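Local coordinates for NAD-dependent dehydrogenase (Rhizobium meliloti, PDB 4Z0P) that reduces glyoxylate and hydroxypyruvate as an NADPH-dependent 2-hydroxyacid dehydrogenase, at the interface of chains A and B. Residues are numbered along the deposited sequence; one frame, centred on the assembly and turned at random. Chains: chain A/B, NAD-dependent dehydrogenase.

Contact 1: the interface of chains A and B. Residues chain A 113, 118-119, 122, 279; chain B 113, 118-119, 122, 279.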
# COMPACT_ATOMS: atom_id res chain seq x y z
N LEU A 113 -3.28 4.56 1.93
CA LEU A 113 -4.71 4.86 2.20
C LEU A 113 -4.90 6.35 2.45
O LEU A 113 -5.84 6.96 1.94
CB LEU A 113 -5.21 4.06 3.39
CG LEU A 113 -5.52 2.56 3.21
CD1 LEU A 113 -5.76 1.96 4.58
CD2 LEU A 113 -6.74 2.42 2.34
N HIS A 118 -8.43 7.50 0.37
CA HIS A 118 -9.31 6.33 0.29
C HIS A 118 -10.65 6.58 0.94
O HIS A 118 -11.68 6.23 0.36
CB HIS A 118 -8.63 5.11 0.89
CG HIS A 118 -9.49 3.90 0.86
ND1 HIS A 118 -9.79 3.24 -0.32
CD2 HIS A 118 -10.13 3.22 1.84
CE1 HIS A 118 -10.56 2.20 -0.05
NE2 HIS A 118 -10.77 2.16 1.25
N ARG A 119 -10.66 7.19 2.13
CA ARG A 119 -11.94 7.45 2.79
C ARG A 119 -12.85 8.42 2.01
O ARG A 119 -14.05 8.20 1.92
CB ARG A 119 -11.79 7.82 4.26
CG ARG A 119 -11.56 6.58 5.15
CD ARG A 119 -12.84 5.79 5.47
NE ARG A 119 -12.64 4.58 6.29
CZ ARG A 119 -12.40 4.59 7.60
NH1 ARG A 119 -12.29 5.74 8.25
NH2 ARG A 119 -12.25 3.46 8.28
N GLU A 122 -14.26 6.41 -0.80
CA GLU A 122 -15.30 5.51 -0.27
C GLU A 122 -16.58 6.26 0.05
O GLU A 122 -17.67 5.73 -0.19
CB GLU A 122 -14.81 4.75 0.96
CG GLU A 122 -13.73 3.71 0.66
CD GLU A 122 -14.26 2.57 -0.17
OE1 GLU A 122 -15.22 1.94 0.26
OE2 GLU A 122 -13.74 2.33 -1.29
N TYR A 279 -8.73 4.64 10.72
CA TYR A 279 -8.69 3.22 10.42
C TYR A 279 -8.30 2.44 11.65
O TYR A 279 -7.23 2.66 12.20
CB TYR A 279 -7.66 2.91 9.36
CG TYR A 279 -7.95 3.53 8.02
CD1 TYR A 279 -8.94 3.02 7.21
CD2 TYR A 279 -7.29 4.65 7.60
CE1 TYR A 279 -9.20 3.56 5.97
CE2 TYR A 279 -7.55 5.25 6.37
CZ TYR A 279 -8.52 4.70 5.55
OH TYR A 279 -8.75 5.25 4.33
N LEU B 113 -4.58 -3.78 0.22
CA LEU B 113 -5.97 -3.79 0.72
C LEU B 113 -6.54 -5.21 0.68
O LEU B 113 -7.18 -5.66 1.62
CB LEU B 113 -6.86 -2.86 -0.10
CG LEU B 113 -6.74 -1.34 0.14
CD1 LEU B 113 -7.53 -0.63 -0.95
CD2 LEU B 113 -7.31 -1.02 1.50
N HIS B 118 -8.68 -5.79 4.30
CA HIS B 118 -9.16 -4.49 4.76
C HIS B 118 -10.67 -4.45 4.89
O HIS B 118 -11.19 -3.95 5.89
CB HIS B 118 -8.67 -3.38 3.84
CG HIS B 118 -9.16 -2.03 4.24
ND1 HIS B 118 -8.70 -1.39 5.37
CD2 HIS B 118 -10.07 -1.21 3.68
CE1 HIS B 118 -9.29 -0.22 5.47
NE2 HIS B 118 -10.12 -0.07 4.46
N ARG B 119 -11.39 -4.99 3.90
CA ARG B 119 -12.86 -4.97 3.99
C ARG B 119 -13.40 -5.80 5.17
O ARG B 119 -14.34 -5.36 5.84
CB ARG B 119 -13.54 -5.29 2.66
CG ARG B 119 -13.56 -4.07 1.72
CD ARG B 119 -14.66 -3.04 2.05
NE ARG B 119 -14.68 -1.85 1.18
CZ ARG B 119 -15.14 -1.84 -0.08
NH1 ARG B 119 -15.59 -2.95 -0.63
NH2 ARG B 119 -15.14 -0.72 -0.79
N GLU B 122 -12.81 -3.70 8.20
CA GLU B 122 -13.78 -2.60 8.22
C GLU B 122 -15.17 -3.08 8.63
O GLU B 122 -15.88 -2.38 9.35
CB GLU B 122 -13.86 -1.88 6.88
CG GLU B 122 -12.61 -1.08 6.54
CD GLU B 122 -12.42 0.09 7.46
OE1 GLU B 122 -13.33 0.91 7.55
OE2 GLU B 122 -11.38 0.18 8.15
N TYR B 279 -13.63 -2.41 -4.61
CA TYR B 279 -13.18 -1.04 -4.44
C TYR B 279 -13.32 -0.28 -5.74
O TYR B 279 -12.74 -0.66 -6.75
CB TYR B 279 -11.72 -0.97 -4.06
CG TYR B 279 -11.40 -1.59 -2.73
CD1 TYR B 279 -11.73 -0.95 -1.55
CD2 TYR B 279 -10.84 -2.84 -2.65
CE1 TYR B 279 -11.43 -1.50 -0.33
CE2 TYR B 279 -10.55 -3.44 -1.42
CZ TYR B 279 -10.85 -2.77 -0.25
OH TYR B 279 -10.54 -3.33 0.94
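At the two-fold axis A:Leu113 and B:Leu113 meet tip to tip, their CD2 methyls 3.6 Å apart. The other branch of each leucine turns inward: A:Leu113 CD1 sits over the centre of the A:Tyr279 ring, so a single side chain both pairs with its twin and backs a tyrosine of its own subunit. The histidines form the next layer. In A:His118, CG is anti to the backbone N (chi1 179°), which sends the imidazole toward the partner. The A:His118 and B:His118 rings meet end on, edge-to-face, with planes 73° apart and centroids 5.6 Å from each other. CE1 of A:His118 also reaches B:Tyr279 CD1 at 3.7 Å, the tyrosine carbon lying in the imidazole plane at its edge. The phenol oxygen of A:Tyr279 lies at the edge of the A:His118 ring, again in plane, while A:Glu122 CG lies against one face of the imidazole near the rim, which probably restricts its rotation.

Charges close the rim. A:Arg119 NH2 donates to B:Glu122 OE1 at 2.9 Å, a salt bridge repeated by B:Arg119 and A:Glu122. The bond is moderately bent, and the carboxylate oxygen is met from above its plane, with guanidinium and carboxylate turned 56° apart. A:Tyr279 CE1 lies against one face of the A:Arg119 guanidinium, toward its rim, and probably helps to fix how the group is turned; the A:Tyr279 edge faces B:Glu122 OE2. An alanine in place of A:Glu122 would probably loosen this rim, losing the salt bridge to B:Arg119, the carboxylate beside B:Tyr279 and the packing of its CG on A:His118.

Oxalate also binds at A:His118, A:Arg119, A:Glu122 and A:Tyr279 or their twins, perhaps carried in from the crystallisation mixture. The patch exemplifies how a symmetric interface is built from an apolar axis and reciprocal charges, and it joins the two subunits of the deposited assembly, which is probably the biological dimer.

Contact 2: the interface of chains A and B. Residues chain A 259, 261, 264-266, 273, 281-284; chain B 121, 129-132.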
# COMPACT_ATOMS: atom_id res chain seq x y z
N ASP A 259 -3.49 0.84 15.16
CA ASP A 259 -3.45 -0.60 15.36
C ASP A 259 -3.40 -0.98 16.83
O ASP A 259 -3.58 -2.15 17.17
CB ASP A 259 -2.22 -1.20 14.67
CG ASP A 259 -2.28 -2.73 14.60
OD1 ASP A 259 -3.28 -3.31 14.07
OD2 ASP A 259 -1.30 -3.36 15.10
N PHE A 261 -3.91 0.44 21.13
CA PHE A 261 -4.77 1.25 21.98
C PHE A 261 -4.35 1.18 23.44
O PHE A 261 -3.76 0.21 23.87
CB PHE A 261 -6.24 0.83 21.81
CG PHE A 261 -6.70 1.00 20.41
CD1 PHE A 261 -7.18 2.21 19.97
CD2 PHE A 261 -6.51 -0.03 19.48
CE1 PHE A 261 -7.53 2.37 18.63
CE2 PHE A 261 -6.87 0.12 18.15
CZ PHE A 261 -7.36 1.34 17.73
N GLU A 264 -6.59 -2.60 25.45
CA GLU A 264 -6.99 -3.56 24.43
C GLU A 264 -7.61 -4.77 25.10
O GLU A 264 -7.20 -5.12 26.22
CB GLU A 264 -5.77 -4.03 23.61
CG GLU A 264 -5.10 -2.90 22.85
CD GLU A 264 -3.86 -3.31 22.09
OE1 GLU A 264 -3.49 -4.50 22.03
OE2 GLU A 264 -3.24 -2.40 21.52
N PRO A 265 -8.60 -5.41 24.49
CA PRO A 265 -9.21 -4.98 23.22
C PRO A 265 -9.95 -3.66 23.36
O PRO A 265 -10.44 -3.33 24.44
CB PRO A 265 -10.20 -6.09 22.91
CG PRO A 265 -10.45 -6.79 24.18
CD PRO A 265 -9.20 -6.66 25.00
N LEU A 266 -10.01 -2.92 22.27
CA LEU A 266 -10.63 -1.61 22.28
C LEU A 266 -12.09 -1.74 22.67
O LEU A 266 -12.82 -2.56 22.10
CB LEU A 266 -10.51 -0.95 20.92
CG LEU A 266 -11.12 0.45 20.77
CD1 LEU A 266 -10.48 1.47 21.70
CD2 LEU A 266 -10.99 0.85 19.32
N TRP A 273 -14.20 3.48 16.47
CA TRP A 273 -14.80 2.56 15.51
C TRP A 273 -15.55 3.27 14.39
O TRP A 273 -15.59 2.77 13.26
CB TRP A 273 -15.75 1.60 16.19
CG TRP A 273 -15.16 0.69 17.27
CD1 TRP A 273 -15.38 0.77 18.61
CD2 TRP A 273 -14.32 -0.45 17.07
NE1 TRP A 273 -14.74 -0.25 19.26
CE2 TRP A 273 -14.07 -1.01 18.34
CE3 TRP A 273 -13.76 -1.05 15.95
CZ2 TRP A 273 -13.29 -2.14 18.52
CZ3 TRP A 273 -12.98 -2.19 16.12
CH2 TRP A 273 -12.75 -2.73 17.38
N THR A 281 -7.44 -1.24 13.33
CA THR A 281 -7.13 -2.65 13.22
C THR A 281 -6.81 -3.21 14.60
O THR A 281 -6.31 -2.47 15.47
CB THR A 281 -6.00 -2.95 12.20
OG1 THR A 281 -4.86 -2.09 12.42
CG2 THR A 281 -6.52 -2.81 10.77
N PRO A 282 -7.13 -4.50 14.82
CA PRO A 282 -7.08 -5.03 16.21
C PRO A 282 -5.72 -5.61 16.60
O PRO A 282 -5.58 -6.81 16.89
CB PRO A 282 -8.18 -6.09 16.17
CG PRO A 282 -8.11 -6.61 14.74
CD PRO A 282 -7.93 -5.37 13.94
N HIS A 283 -4.72 -4.74 16.61
CA HIS A 283 -3.35 -5.12 16.96
C HIS A 283 -2.86 -6.30 16.12
O HIS A 283 -2.46 -7.36 16.62
CB HIS A 283 -3.23 -5.37 18.45
CG HIS A 283 -1.83 -5.35 18.96
ND1 HIS A 283 -1.53 -4.98 20.25
CD2 HIS A 283 -0.65 -5.67 18.38
CE1 HIS A 283 -0.23 -5.07 20.44
NE2 HIS A 283 0.33 -5.48 19.32
N VAL A 284 -2.92 -6.08 14.81
CA VAL A 284 -2.54 -7.04 13.78
C VAL A 284 -1.53 -6.47 12.77
O VAL A 284 -1.35 -7.02 11.67
CB VAL A 284 -3.79 -7.59 13.04
CG1 VAL A 284 -4.58 -8.52 13.94
CG2 VAL A 284 -4.68 -6.47 12.48
N TYR B 121 -11.80 -6.29 8.06
CA TYR B 121 -11.53 -5.50 9.25
C TYR B 121 -12.44 -4.29 9.35
O TYR B 121 -12.84 -3.91 10.43
CB TYR B 121 -10.05 -5.12 9.35
CG TYR B 121 -9.17 -6.26 9.78
CD1 TYR B 121 -9.32 -6.86 11.03
CD2 TYR B 121 -8.14 -6.71 8.97
CE1 TYR B 121 -8.48 -7.89 11.46
CE2 TYR B 121 -7.32 -7.76 9.38
CZ TYR B 121 -7.48 -8.33 10.63
OH TYR B 121 -6.64 -9.33 11.05
N GLU B 129 -16.38 -4.67 16.74
CA GLU B 129 -15.93 -5.98 17.10
C GLU B 129 -14.43 -6.08 16.90
O GLU B 129 -13.96 -5.86 15.81
CB GLU B 129 -16.65 -7.05 16.26
CG GLU B 129 -16.23 -8.46 16.59
CD GLU B 129 -17.01 -9.51 15.83
OE1 GLU B 129 -18.01 -9.16 15.14
OE2 GLU B 129 -16.58 -10.68 15.92
N TRP B 130 -13.70 -6.36 17.98
CA TRP B 130 -12.26 -6.59 17.92
C TRP B 130 -12.04 -8.06 17.64
O TRP B 130 -12.36 -8.91 18.46
CB TRP B 130 -11.66 -6.25 19.27
CG TRP B 130 -10.18 -6.43 19.46
CD1 TRP B 130 -9.51 -7.60 19.73
CD2 TRP B 130 -9.20 -5.40 19.44
NE1 TRP B 130 -8.17 -7.36 19.89
CE2 TRP B 130 -7.95 -6.00 19.73
CE3 TRP B 130 -9.25 -4.01 19.21
CZ2 TRP B 130 -6.76 -5.27 19.79
CZ3 TRP B 130 -8.06 -3.27 19.28
CH2 TRP B 130 -6.84 -3.90 19.57
N ARG B 131 -11.47 -8.37 16.48
CA ARG B 131 -11.16 -9.74 16.13
C ARG B 131 -9.98 -9.81 15.20
O ARG B 131 -10.06 -9.38 14.07
CB ARG B 131 -12.38 -10.40 15.45
CG ARG B 131 -12.22 -11.85 15.15
CD ARG B 131 -13.46 -12.43 14.47
NE ARG B 131 -13.15 -13.71 13.84
CZ ARG B 131 -13.76 -14.21 12.76
NH1 ARG B 131 -13.37 -15.39 12.29
NH2 ARG B 131 -14.75 -13.56 12.13
N ASP B 132 -8.93 -10.50 15.65
CA ASP B 132 -7.75 -10.75 14.83
C ASP B 132 -8.03 -11.88 13.86
O ASP B 132 -8.59 -12.90 14.27
CB ASP B 132 -6.56 -11.13 15.71
CG ASP B 132 -6.15 -10.01 16.64
OD1 ASP B 132 -6.70 -8.91 16.47
OD2 ASP B 132 -5.29 -10.21 17.52
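The indole of B:Trp130 lies between two prolines of chain A. On one face A:Pro265 sets CA over the six-membered ring and CB over the five-membered ring, with CB 3.5 Å from B:Trp130 CG; the backbone N of A:Leu266 rests on the same side, nearer the rim. The opposite face is taken by A:Pro282, whose CA stands 3.4 Å from the centroid of the B:Trp130 six-membered ring. At the indole edge, in plane, comes A:Phe261 CD2, 3.6 Å from B:Trp130 CZ3. The tryptophan gets there with CG anti to the backbone N (chi1 179°), and the cis peptide before A:Pro265 shapes the wall it meets. A:Trp273 carries A:Leu266 CD2 over one face and the backbone N of B:Glu129 over the other.

Beside this sandwich, B:Tyr121, crossing at about a right angle, meets A:Pro282 CG with its CE1 at 3.5 Å and meets A:Val284 tip to tip. A:Pro282 O and B:Asp132 OD1 are modelled 2.4 Å apart; two acceptors so close would clash unless an unseen proton lies between them.

The tip of B:Trp130 also touches the catalytic pair. A:Glu264 CG lies against its CH2, and A:His283 CB against CZ2. A:Glu264 OE1 accepts a nearly straight hydrogen bond from A:His283 ND1 (2.7 Å) through its syn lone pair, in the imidazole plane, while OE2 takes A:Phe261 N through its anti lone pair. The carboxylate is thus gripped at both ends, and its charge would probably raise the basicity of the catalytic histidine, the acid–base residue of this family. A:Asp259 OD1, in the NADPH site, accepts hydrogen bonds from A:Val284 N (2.9 Å, syn lone pair) and A:Thr281 OG1 (anti lone pair), which would help hold the loop that bears A:Pro282. The tryptophan of the partner packs on an active-site wall, an example of how dimerisation may support catalysis; here it probably steadies the substrate pocket, where A:His283 contacts oxalate.

The centres of the C-alpha atoms of contact 1 and contact 2 are about 15 Å apart, and both belong to one two-fold symmetric interface. They share elements rather than residues: helix 118-126 of chain B gives B:His118, B:Arg119 and B:Glu122 to contact 1 and B:Tyr121, between them in sequence, to contact 2. In chain A, strand 278-280 places A:Tyr279 in contact 1, and the loop that follows carries A:Thr281 to A:Val284, the catalytic histidine among them, into contact 2. Contact 1 lies on the axis, whereas contact 2 occurs twice, once at each active site, so subunit association and the shape of both catalytic pockets are probably coupled.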